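Ribonuclease H (Uncultured organism, PDB 3U3G) probably cleaves the RNA strand of RNA/DNA hybrids, as a type 1 ribonuclease H from a compost metagenome. Local coordinates at residues A[6-11]-A[72-77]; A[17-22]-A[41-46]. All coordinates share one frame; numbering follows the deposited sequence.

Contact 1 (A[6-11]-A[72-77]); sequences IYTDGG and VEVRMD
I6 is gripped by two backbone bonds from the neighbouring strand: I6 N gives its hydrogen to E73 O at 2.7 Å, and I6 O takes the one from R75 N, in a bond of 176° at the hydrogen. On the I6 face the packing is tight and buried. I6 CD1 reaches V72 CG1 at 3.8 Å, the valine CG2 of V74 sits close to both ends of the same isoleucine, and L60 of helix 45-60 adds to this layer. On the partly exposed face Y7 and R75 run side by side, the arginine methylene CD lying 3.6 Å from Y7 CE2, with guanidinium and ring planes 84° apart. The extended arginine carries its NE to E73 OE2 in a 2.7 Å salt bridge within its own strand, while NH1 makes a weak bond to Y7 OH. An alanine in place of R75 would probably deprive the E73 carboxylate of its cationic mate and leave the Y7 ring less restrained. These are adjacent parallel strands in the centre of the RNase H fold, a mixed five-stranded sheet. Farther along, the pairing loosens: T8 N to R75 O is a weak bond of 3.3 Å, and beyond it water takes over. One water joins T8 O to D77 N; another donates to D9 OD2 and D77 OD2. N124 holds D77 OD1, and E49 approaches D9, a cluster consistent with the acidic site where relatives bind metal ions.

Contact 2 (A[17-22]-A[41-46]); sequences GPAGIG and GETTNN
G17 pairs with T43 through both of its backbone polar atoms, where the antiparallel pairing of strand 17-26 with strand 32-41 in the RNase H sheet runs on past the end of the latter. G17 N reaches T43 O and T43 N reaches G17 O, each at 3.0 Å, and in both bonds the donor is tilted by more than 30° from the carbonyl plane. The same G17 O also takes a CA-H...O contact from E42 CA at 3.2 Å, so two groups converge on it. The chain turns a corner at E42, yet T43 beyond it still pairs with G17. The E42 side chain, with CG anti to the carbonyl carbon (chi1 -58°), runs beside P18 in the same direction, and its CG lies 3.9 Å from P18 N; the glutamate is exposed. Two residues beyond the corner, T44 serves as N-cap of helix 45-60, its OG1 bonding weakly to V47 N. A19 has the most surface covered here. Its N donates to G41 O at 2.9 Å, in a bond bent to 133° at the hydrogen, and its methyl meets the methyl branch of T43, not the hydroxyl: A19 CB stands only 3.4 Å from T43 CG2, tighter than usual van der Waals contact.

The centres of the two contacts lie about 15 Å apart, and one sheet connects them. Strand 3-12 carries segment 6-11 and is the neighbour of strand 17-26, which carries 17-22; probable hydrogen bonds from G22 N to D9 O and from G20 N to G11 O stitch the two together. Along the chain contact 2 is nested inside the loop that contact 1 closes, the order being 6-11, 17-22, 41-46, 72-77. Helix 45-60 begins within contact 2, lies over contact 1 through L53, and is followed in the chain by strand 71-76. Contact 2 thus lies at the start of the helix that carries E49, a residue of the acidic cluster at the probable active site.

Contact 1 (A[6-11]-A[72-77])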
loop_
_atom_site.group_PDB
_atom_site.type_symbol
_atom_site.label_atom_id
_atom_site.label_comp_id
_atom_site.label_asym_id
_atom_site.label_seq_id
_atom_site.Cartn_x
_atom_site.Cartn_y
_atom_site.Cartn_z
ATOM N N ILE A 6 3.488 7.027 3.887
ATOM C CA ILE A 6 3.571 5.706 3.281
ATOM C C ILE A 6 3.242 5.830 1.798
ATOM O O ILE A 6 2.327 6.573 1.434
ATOM C CB ILE A 6 2.556 4.745 3.933
ATOM C CG1 ILE A 6 2.825 4.591 5.433
ATOM C CG2 ILE A 6 2.599 3.383 3.252
ATOM C CD1 ILE A 6 1.740 3.838 6.185
ATOM N N TYR A 7 4.053 5.215 0.939
ATOM C CA TYR A 7 3.709 5.034 -0.474
ATOM C C TYR A 7 3.514 3.548 -0.713
ATOM O O TYR A 7 4.342 2.734 -0.283
ATOM C CB TYR A 7 4.852 5.495 -1.387
ATOM C CG TYR A 7 5.293 6.922 -1.168
ATOM C CD1 TYR A 7 5.999 7.282 -0.020
ATOM C CD2 TYR A 7 4.879 7.932 -2.031
ATOM C CE1 TYR A 7 6.419 8.597 0.185
ATOM C CE2 TYR A 7 5.280 9.248 -1.825
ATOM C CZ TYR A 7 5.997 9.578 -0.696
ATOM O OH TYR A 7 6.344 10.903 -0.443
ATOM N N THR A 8 2.460 3.182 -1.421
ATOM C CA THR A 8 2.287 1.778 -1.772
ATOM C C THR A 8 2.068 1.598 -3.253
ATOM O O THR A 8 1.554 2.495 -3.926
ATOM C CB THR A 8 1.127 1.096 -1.012
ATOM O OG1 THR A 8 -0.127 1.638 -1.455
ATOM C CG2 THR A 8 1.260 1.296 0.502
ATOM N N ASP A 9 2.441 0.430 -3.752
ATOM C CA ASP A 9 2.093 0.018 -5.104
ATOM C C ASP A 9 2.055 -1.508 -5.142
ATOM O O ASP A 9 2.708 -2.193 -4.341
ATOM C CB ASP A 9 3.129 0.554 -6.111
ATOM C CG ASP A 9 2.616 0.572 -7.551
ATOM O OD1 ASP A 9 1.398 0.425 -7.784
ATOM O OD2 ASP A 9 3.450 0.752 -8.466
ATOM N N GLY A 10 1.279 -2.043 -6.075
ATOM C CA GLY A 10 1.268 -3.468 -6.347
ATOM C C GLY A 10 1.074 -3.667 -7.830
ATOM O O GLY A 10 0.470 -2.833 -8.502
ATOM N N GLY A 11 1.597 -4.766 -8.342
ATOM C CA GLY A 11 1.454 -5.066 -9.760
ATOM C C GLY A 11 1.497 -6.550 -10.017
ATOM O O GLY A 11 2.129 -7.304 -9.275
ATOM N N VAL A 72 -0.464 9.719 10.143
ATOM C CA VAL A 72 -0.071 8.783 9.087
ATOM C C VAL A 72 -0.822 9.114 7.794
ATOM O O VAL A 72 -2.048 9.266 7.793
ATOM C CB VAL A 72 -0.381 7.322 9.494
ATOM C CG1 VAL A 72 0.098 6.370 8.421
ATOM C CG2 VAL A 72 0.272 6.988 10.827
ATOM N N GLU A 73 -0.103 9.113 6.685
ATOM C CA GLU A 73 -0.686 9.403 5.383
ATOM C C GLU A 73 -0.217 8.328 4.410
ATOM O O GLU A 73 0.975 7.993 4.387
ATOM C CB GLU A 73 -0.211 10.787 4.932
ATOM C CG GLU A 73 -0.601 11.213 3.532
ATOM C CD GLU A 73 -0.267 12.667 3.287
ATOM O OE1 GLU A 73 -0.755 13.525 4.047
ATOM O OE2 GLU A 73 0.368 12.963 2.266
ATOM N N VAL A 74 -1.141 7.814 3.600
ATOM C CA VAL A 74 -0.819 6.843 2.552
ATOM C C VAL A 74 -1.032 7.483 1.190
ATOM O O VAL A 74 -2.104 8.045 0.930
ATOM C CB VAL A 74 -1.714 5.591 2.652
ATOM C CG1 VAL A 74 -1.504 4.701 1.422
ATOM C CG2 VAL A 74 -1.420 4.824 3.917
ATOM N N ARG A 75 0.036 7.527 0.401
ATOM C CA ARG A 75 0.035 8.089 -0.944
ATOM C C ARG A 75 0.019 6.989 -1.992
ATOM O O ARG A 75 0.788 6.030 -1.914
ATOM C CB ARG A 75 1.264 8.976 -1.140
ATOM C CG ARG A 75 1.248 10.165 -0.193
ATOM C CD ARG A 75 2.507 11.011 -0.260
ATOM N NE ARG A 75 2.395 12.146 0.662
ATOM C CZ ARG A 75 3.321 13.088 0.805
ATOM N NH1 ARG A 75 4.434 13.037 0.089
ATOM N NH2 ARG A 75 3.162 14.028 1.733
ATOM N N MET A 76 -0.915 7.089 -2.930
ATOM C CA MET A 76 -1.068 6.089 -3.976
ATOM C C MET A 76 -1.240 6.805 -5.295
ATOM O O MET A 76 -1.905 7.837 -5.357
ATOM C CB MET A 76 -2.329 5.271 -3.719
ATOM C CG MET A 76 -2.354 4.578 -2.374
ATOM S SD MET A 76 -3.887 3.682 -2.096
ATOM C CE MET A 76 -3.399 2.008 -2.495
ATOM N N ASP A 77 -0.760 6.194 -6.373
ATOM C CA ASP A 77 -0.948 6.790 -7.684
ATOM C C ASP A 77 -2.180 6.289 -8.435
ATOM O O ASP A 77 -2.485 6.791 -9.520
ATOM C CB ASP A 77 0.332 6.724 -8.538
ATOM C CG ASP A 77 0.699 5.307 -8.968
ATOM O OD1 ASP A 77 0.701 4.420 -8.097
ATOM O OD2 ASP A 77 1.361 5.175 -10.028
HETATM O O HOH W 1 -0.465 3.091 -5.726
HETATM O O HOH W 2 3.404 3.257 -9.859
#

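Contact 2 (A[17-22]-A[41-46])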
loop_
_atom_site.group_PDB
_atom_site.type_symbol
_atom_site.label_atom_id
_atom_site.label_comp_id
_atom_site.label_asym_id
_atom_site.label_seq_id
_atom_site.Cartn_x
_atom_site.Cartn_y
_atom_site.Cartn_z
ATOM N N GLY A 17 -1.062 -13.212 -12.848
ATOM C CA GLY A 17 0.320 -13.567 -13.130
ATOM C C GLY A 17 1.200 -13.234 -11.940
ATOM O O GLY A 17 0.712 -12.695 -10.942
ATOM N N PRO A 18 2.497 -13.561 -12.034
ATOM C CA PRO A 18 3.473 -13.251 -10.987
ATOM C C PRO A 18 3.348 -11.800 -10.506
ATOM O O PRO A 18 3.359 -10.867 -11.304
ATOM C CB PRO A 18 4.819 -13.485 -11.686
ATOM C CG PRO A 18 4.498 -14.517 -12.745
ATOM C CD PRO A 18 3.152 -14.086 -13.249
ATOM N N ALA A 19 3.178 -11.623 -9.197
ATOM C CA ALA A 19 2.804 -10.320 -8.651
ATOM C C ALA A 19 3.701 -9.904 -7.497
ATOM O O ALA A 19 4.301 -10.743 -6.819
ATOM C CB ALA A 19 1.344 -10.310 -8.230
ATOM N N GLY A 20 3.740 -8.602 -7.252
ATOM C CA GLY A 20 4.624 -8.037 -6.253
ATOM C C GLY A 20 3.979 -6.862 -5.562
ATOM O O GLY A 20 3.067 -6.229 -6.098
ATOM N N ILE A 21 4.526 -6.515 -4.399
ATOM C CA ILE A 21 4.095 -5.321 -3.668
ATOM C C ILE A 21 5.303 -4.485 -3.288
ATOM O O ILE A 21 6.418 -5.015 -3.151
ATOM C CB ILE A 21 3.264 -5.676 -2.419
ATOM C CG1 ILE A 21 4.083 -6.531 -1.442
ATOM C CG2 ILE A 21 1.957 -6.363 -2.846
ATOM C CD1 ILE A 21 3.363 -6.847 -0.172
ATOM N N GLY A 22 5.077 -3.184 -3.135
ATOM C CA GLY A 22 6.119 -2.243 -2.722
ATOM C C GLY A 22 5.546 -1.241 -1.746
ATOM O O GLY A 22 4.430 -0.756 -1.922
ATOM N N GLY A 41 3.133 -14.269 -5.051
ATOM C CA GLY A 41 2.524 -15.315 -5.878
ATOM C C GLY A 41 1.749 -14.714 -7.033
ATOM O O GLY A 41 1.996 -13.576 -7.438
ATOM N N GLU A 42 0.892 -15.516 -7.650
ATOM C CA GLU A 42 0.194 -15.073 -8.855
ATOM C C GLU A 42 -1.169 -14.510 -8.513
ATOM O O GLU A 42 -1.953 -15.137 -7.791
ATOM C CB GLU A 42 0.053 -16.224 -9.852
ATOM C CG GLU A 42 1.387 -16.813 -10.265
ATOM C CD GLU A 42 1.341 -17.483 -11.620
ATOM O OE1 GLU A 42 0.345 -17.298 -12.348
ATOM O OE2 GLU A 42 2.350 -18.113 -11.992
ATOM N N THR A 43 -1.386 -13.260 -8.900
ATOM C CA THR A 43 -2.667 -12.615 -8.679
ATOM C C THR A 43 -2.958 -11.580 -9.763
ATOM O O THR A 43 -2.224 -11.470 -10.743
ATOM C CB THR A 43 -2.730 -11.931 -7.303
ATOM O OG1 THR A 43 -4.103 -11.647 -6.989
ATOM C CG2 THR A 43 -1.923 -10.637 -7.322
ATOM N N THR A 44 -4.050 -10.846 -9.607
ATOM C CA THR A 44 -4.307 -9.717 -10.485
ATOM C C THR A 44 -3.699 -8.432 -9.954
ATOM O O THR A 44 -3.270 -8.356 -8.793
ATOM C CB THR A 44 -5.803 -9.495 -10.685
ATOM O OG1 THR A 44 -6.391 -9.149 -9.423
ATOM C CG2 THR A 44 -6.456 -10.751 -11.222
ATOM N N ASN A 45 -3.626 -7.437 -10.827
ATOM C CA ASN A 45 -3.059 -6.157 -10.496
ATOM C C ASN A 45 -3.775 -5.535 -9.304
ATOM O O ASN A 45 -3.149 -4.984 -8.406
ATOM C CB ASN A 45 -3.131 -5.216 -11.701
ATOM C CG ASN A 45 -1.944 -4.303 -11.783
ATOM O OD1 ASN A 45 -1.960 -3.216 -11.196
ATOM N ND2 ASN A 45 -0.819 -4.860 -12.230
ATOM N N ASN A 46 -5.099 -5.468 -9.385
ATOM C CA ASN A 46 -5.863 -4.768 -8.363
ATOM C C ASN A 46 -5.763 -5.455 -7.002
ATOM O O ASN A 46 -5.698 -4.786 -5.976
ATOM C CB ASN A 46 -7.323 -4.614 -8.779
ATOM C CG ASN A 46 -7.539 -3.460 -9.734
ATOM O OD1 ASN A 46 -6.732 -2.528 -9.803
ATOM N ND2 ASN A 46 -8.676 -3.474 -10.419
#